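Local coordinates for protein toll-like receptor 13 (Mus musculus, PDB 4Z0C) that recognises bacterial 23S ribosomal RNA as an innate immune receptor and signals through MYD88 and TRAF6 to activate NF-kappa-B, at residues D162-H173 with S185-F196. Sequence-based numbering, arbitrary orientation.
Sequences DLTNNSIMYLDH and SFEGNKLRELNF. With NAG (2-acetamido-2-deoxy-beta-D-glucopyranose), chain M; NAG (2-acetamido-2-deoxy-beta-D-glucopyranose), chain F.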
# COMPACT_ATOMS: atom_id res chain seq x y z
N ASP A 162 -25.63 -27.09 -22.17
CA ASP A 162 -24.29 -27.18 -21.65
C ASP A 162 -24.13 -28.35 -20.68
O ASP A 162 -24.70 -28.35 -19.59
CB ASP A 162 -23.89 -25.89 -20.95
CG ASP A 162 -22.38 -25.78 -20.79
OD1 ASP A 162 -21.66 -26.57 -21.45
OD2 ASP A 162 -21.91 -24.95 -20.00
N LEU A 163 -23.30 -29.31 -21.07
CA LEU A 163 -22.99 -30.45 -20.22
C LEU A 163 -21.50 -30.48 -19.84
O LEU A 163 -20.98 -31.54 -19.48
CB LEU A 163 -23.37 -31.75 -20.94
CG LEU A 163 -24.87 -31.98 -21.19
CD1 LEU A 163 -25.11 -33.05 -22.26
CD2 LEU A 163 -25.53 -32.40 -19.89
N THR A 164 -20.83 -29.33 -19.88
CA THR A 164 -19.41 -29.31 -19.56
C THR A 164 -19.13 -29.84 -18.16
O THR A 164 -19.94 -29.66 -17.27
CB THR A 164 -18.71 -27.95 -19.84
OG1 THR A 164 -17.53 -27.84 -19.04
CG2 THR A 164 -19.57 -26.84 -19.48
N ASN A 165 -18.02 -30.55 -18.00
CA ASN A 165 -17.65 -31.15 -16.71
C ASN A 165 -18.69 -32.12 -16.14
O ASN A 165 -19.24 -31.89 -15.06
CB ASN A 165 -17.27 -30.09 -15.67
CG ASN A 165 -16.11 -29.26 -16.11
OD1 ASN A 165 -15.34 -29.69 -16.97
ND2 ASN A 165 -15.96 -28.06 -15.54
N ASN A 166 -18.95 -33.19 -16.87
CA ASN A 166 -19.74 -34.31 -16.38
C ASN A 166 -18.98 -35.61 -16.68
O ASN A 166 -17.79 -35.58 -16.95
CB ASN A 166 -21.13 -34.32 -17.02
CG ASN A 166 -22.06 -33.28 -16.42
OD1 ASN A 166 -22.58 -33.46 -15.32
ND2 ASN A 166 -22.31 -32.20 -17.16
N SER A 167 -19.68 -36.74 -16.65
CA SER A 167 -19.05 -38.05 -16.82
C SER A 167 -19.63 -38.84 -18.01
O SER A 167 -19.70 -40.08 -17.97
CB SER A 167 -19.20 -38.88 -15.55
OG SER A 167 -18.43 -38.33 -14.51
N ILE A 168 -20.05 -38.14 -19.05
CA ILE A 168 -20.58 -38.80 -20.23
C ILE A 168 -19.46 -39.53 -20.98
O ILE A 168 -18.42 -38.95 -21.32
CB ILE A 168 -21.30 -37.81 -21.14
CG1 ILE A 168 -22.53 -37.26 -20.41
CG2 ILE A 168 -21.75 -38.49 -22.40
CD1 ILE A 168 -23.27 -36.18 -21.17
N MET A 169 -19.69 -40.80 -21.26
CA MET A 169 -18.68 -41.66 -21.85
C MET A 169 -19.13 -42.03 -23.24
O MET A 169 -18.31 -42.16 -24.15
CB MET A 169 -18.51 -42.92 -21.00
CG MET A 169 -17.24 -43.71 -21.27
SD MET A 169 -16.81 -44.78 -19.88
CE MET A 169 -16.81 -43.61 -18.53
N TYR A 170 -20.44 -42.21 -23.41
CA TYR A 170 -21.00 -42.59 -24.71
C TYR A 170 -22.16 -41.72 -25.15
O TYR A 170 -22.96 -41.27 -24.33
CB TYR A 170 -21.44 -44.05 -24.66
CG TYR A 170 -20.31 -44.99 -24.33
CD1 TYR A 170 -19.29 -45.21 -25.24
CD2 TYR A 170 -20.24 -45.63 -23.09
CE1 TYR A 170 -18.24 -46.05 -24.95
CE2 TYR A 170 -19.19 -46.48 -22.79
CZ TYR A 170 -18.19 -46.69 -23.74
OH TYR A 170 -17.13 -47.51 -23.48
N LEU A 171 -22.28 -41.50 -26.46
CA LEU A 171 -23.47 -40.87 -27.01
C LEU A 171 -24.61 -41.88 -27.12
O LEU A 171 -24.44 -43.05 -26.82
CB LEU A 171 -23.18 -40.23 -28.37
CG LEU A 171 -22.45 -38.88 -28.44
CD1 LEU A 171 -22.14 -38.34 -27.05
CD2 LEU A 171 -21.21 -38.96 -29.30
N ASP A 172 -25.79 -41.40 -27.52
CA ASP A 172 -26.98 -42.24 -27.63
C ASP A 172 -27.23 -42.74 -29.07
O ASP A 172 -26.92 -42.04 -30.03
CB ASP A 172 -28.20 -41.48 -27.10
CG ASP A 172 -29.51 -42.16 -27.44
OD1 ASP A 172 -30.07 -41.86 -28.52
OD2 ASP A 172 -29.99 -42.98 -26.64
N HIS A 173 -27.80 -43.94 -29.21
CA HIS A 173 -27.99 -44.52 -30.55
C HIS A 173 -29.39 -44.98 -30.93
O HIS A 173 -29.56 -45.96 -31.65
CB HIS A 173 -26.95 -45.61 -30.81
CG HIS A 173 -25.55 -45.08 -30.79
ND1 HIS A 173 -24.99 -44.43 -31.87
CD2 HIS A 173 -24.62 -45.07 -29.81
CE1 HIS A 173 -23.76 -44.05 -31.56
NE2 HIS A 173 -23.51 -44.43 -30.31
N SER A 185 -22.26 -28.50 -25.78
CA SER A 185 -20.93 -28.69 -25.25
C SER A 185 -20.77 -29.95 -24.42
O SER A 185 -21.54 -30.18 -23.49
CB SER A 185 -20.50 -27.46 -24.44
OG SER A 185 -19.24 -27.70 -23.85
N PHE A 186 -19.77 -30.76 -24.75
CA PHE A 186 -19.37 -31.91 -23.94
C PHE A 186 -18.00 -31.70 -23.27
O PHE A 186 -17.32 -32.67 -22.91
CB PHE A 186 -19.29 -33.18 -24.79
CG PHE A 186 -20.60 -33.61 -25.36
CD1 PHE A 186 -21.49 -34.37 -24.59
CD2 PHE A 186 -20.96 -33.26 -26.65
CE1 PHE A 186 -22.72 -34.76 -25.11
CE2 PHE A 186 -22.18 -33.64 -27.16
CZ PHE A 186 -23.06 -34.39 -26.39
N GLU A 187 -17.58 -30.45 -23.14
CA GLU A 187 -16.26 -30.15 -22.59
C GLU A 187 -16.06 -30.82 -21.22
O GLU A 187 -16.93 -30.77 -20.36
CB GLU A 187 -16.06 -28.64 -22.47
CG GLU A 187 -14.77 -28.23 -21.78
CD GLU A 187 -14.73 -26.76 -21.41
OE1 GLU A 187 -15.36 -25.96 -22.14
OE2 GLU A 187 -14.06 -26.40 -20.41
N GLY A 188 -14.91 -31.45 -21.04
CA GLY A 188 -14.53 -31.96 -19.74
C GLY A 188 -15.33 -33.17 -19.31
O GLY A 188 -15.53 -33.40 -18.12
N ASN A 189 -15.76 -33.95 -20.28
CA ASN A 189 -16.35 -35.24 -19.98
C ASN A 189 -15.34 -36.34 -20.23
O ASN A 189 -14.12 -36.11 -20.23
CB ASN A 189 -17.59 -35.46 -20.83
CG ASN A 189 -18.79 -34.75 -20.28
OD1 ASN A 189 -19.58 -35.34 -19.55
ND2 ASN A 189 -18.94 -33.48 -20.63
N LYS A 190 -15.82 -37.55 -20.49
CA LYS A 190 -14.92 -38.66 -20.74
C LYS A 190 -15.36 -39.47 -21.96
O LYS A 190 -15.39 -40.70 -21.93
CB LYS A 190 -14.75 -39.52 -19.48
CG LYS A 190 -15.80 -39.29 -18.43
CD LYS A 190 -15.19 -39.28 -17.05
CE LYS A 190 -14.69 -40.66 -16.70
NZ LYS A 190 -15.80 -41.64 -16.46
N LEU A 191 -15.72 -38.75 -23.02
CA LEU A 191 -16.20 -39.33 -24.27
C LEU A 191 -15.23 -40.30 -24.91
O LEU A 191 -14.06 -39.99 -25.08
CB LEU A 191 -16.49 -38.23 -25.29
CG LEU A 191 -17.74 -37.40 -25.05
CD1 LEU A 191 -17.81 -36.28 -26.09
CD2 LEU A 191 -18.96 -38.29 -25.12
N ARG A 192 -15.75 -41.47 -25.30
CA ARG A 192 -14.96 -42.46 -26.03
C ARG A 192 -15.31 -42.39 -27.50
O ARG A 192 -14.62 -42.97 -28.33
CB ARG A 192 -15.24 -43.87 -25.52
CG ARG A 192 -14.85 -44.11 -24.07
CD ARG A 192 -13.50 -44.78 -23.93
NE ARG A 192 -13.15 -44.96 -22.52
CZ ARG A 192 -13.52 -46.01 -21.79
NH1 ARG A 192 -13.17 -46.09 -20.51
NH2 ARG A 192 -14.26 -46.97 -22.33
N GLU A 193 -16.37 -41.66 -27.83
CA GLU A 193 -16.84 -41.61 -29.22
C GLU A 193 -17.35 -40.23 -29.60
O GLU A 193 -17.79 -39.45 -28.75
CB GLU A 193 -17.96 -42.64 -29.43
CG GLU A 193 -19.35 -42.05 -29.18
CD GLU A 193 -20.44 -43.09 -28.94
OE1 GLU A 193 -20.41 -43.75 -27.88
OE2 GLU A 193 -21.33 -43.22 -29.81
N LEU A 194 -17.31 -39.93 -30.89
CA LEU A 194 -17.92 -38.72 -31.42
C LEU A 194 -18.84 -39.07 -32.59
O LEU A 194 -18.86 -38.39 -33.61
CB LEU A 194 -16.85 -37.71 -31.86
CG LEU A 194 -16.25 -36.84 -30.74
CD1 LEU A 194 -15.12 -35.96 -31.25
CD2 LEU A 194 -17.33 -35.99 -30.10
N ASN A 195 -19.60 -40.15 -32.43
CA ASN A 195 -20.49 -40.65 -33.47
C ASN A 195 -21.91 -40.09 -33.31
O ASN A 195 -22.68 -40.57 -32.47
CB ASN A 195 -20.50 -42.18 -33.43
CG ASN A 195 -21.41 -42.81 -34.48
OD1 ASN A 195 -22.00 -42.11 -35.31
ND2 ASN A 195 -21.55 -44.13 -34.42
N PHE A 196 -22.27 -39.09 -34.11
CA PHE A 196 -23.59 -38.47 -33.97
C PHE A 196 -24.66 -38.95 -34.97
O PHE A 196 -25.60 -38.22 -35.25
CB PHE A 196 -23.48 -36.94 -34.05
CG PHE A 196 -22.93 -36.29 -32.81
CD1 PHE A 196 -21.57 -36.26 -32.57
CD2 PHE A 196 -23.77 -35.69 -31.88
CE1 PHE A 196 -21.05 -35.65 -31.44
CE2 PHE A 196 -23.25 -35.09 -30.74
CZ PHE A 196 -21.89 -35.07 -30.52
C1 NAG M . -14.69 -27.45 -15.81
C2 NAG M . -14.95 -26.03 -15.30
C3 NAG M . -13.66 -25.21 -15.32
C4 NAG M . -12.61 -25.93 -14.49
C5 NAG M . -12.41 -27.36 -15.01
C6 NAG M . -11.49 -28.11 -14.04
C7 NAG M . -17.25 -25.26 -15.64
C8 NAG M . -18.20 -24.50 -16.53
N2 NAG M . -15.98 -25.38 -16.08
O3 NAG M . -13.87 -23.92 -14.82
O4 NAG M . -11.39 -25.20 -14.46
O5 NAG M . -13.63 -28.09 -15.12
O6 NAG M . -11.86 -27.73 -12.73
O7 NAG M . -17.66 -25.75 -14.58
C1 NAG F . -12.49 -24.50 -26.83
C2 NAG F . -12.38 -22.99 -26.94
C3 NAG F . -11.41 -22.41 -25.90
C4 NAG F . -11.73 -22.97 -24.53
C5 NAG F . -11.60 -24.49 -24.66
C6 NAG F . -11.65 -25.24 -23.34
C7 NAG F . -12.69 -21.82 -28.98
C8 NAG F . -12.17 -21.39 -30.32
N2 NAG F . -11.94 -22.65 -28.27
O3 NAG F . -11.46 -21.01 -25.90
O4 NAG F . -10.87 -22.42 -23.56
O5 NAG F . -12.68 -24.88 -25.48
O6 NAG F . -12.63 -24.62 -22.55
O7 NAG F . -13.76 -21.41 -28.54
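Consecutive turns of a leucine-rich-repeat solenoid meet here, 162-173 of repeat 6 stacking on 185-196 of repeat 7 in the receptor's ectodomain, and the amide of Asn189 does much of the joining as a rung of the asparagine spine common to such repeats. Asn189 ND2 gives a nearly straight bond to Leu163 O (3.0 Å, 165°) and a second to Phe186 O in its own repeat, while Asn189 OD1 takes Ile168 N (2.9 Å) on a lone pair in its carbonyl plane. Asn166 ND2 reaches Leu163 O from the opposite face to Asn189, so this buried carbonyl is gripped twice and both amides are fixed in rotation.

Where the parallel strands 160-162 and 183-185 end, Leu163 N bonds to Ser185 O; just beyond, in the loops, Asn165 N bonds to Glu187 O at 2.6 Å. Asn165 itself carries an N-linked GlcNAc on ND2. Farther along, Lys190 N meets Ile168 O and Arg192 N meets Met169 O, where the sulfur SD of Met169 rests over one face of the Arg192 guanidinium, toward its rim.

Glu193 finishes the polar contacts: OE2, through its syn lone pair, receives His173 NE2 (2.5 Å) close to the imidazole plane, and OE1 sits at the Tyr170 ring edge with a weak bond from Leu171 N. Next to the carboxylate, Leu171 splits its branches. A nearly eclipsed chi2 (-2°) sends Leu171 CD1 to Leu191 CD2 at 3.7 Å and Leu171 CD2 over the Phe196 ring face, a CH-pi contact 4.2 Å from the centroid.

Asn166 continues the spine to Leu137 of the preceding repeat, and Asn212 of the following one bonds to Phe186 O and Leu191 N. Phe145 of helix 145-152 packs on Leu163, Ile168 and Leu171 and meets Phe186 edge-to-face, while Phe186 also touches strand 206-208.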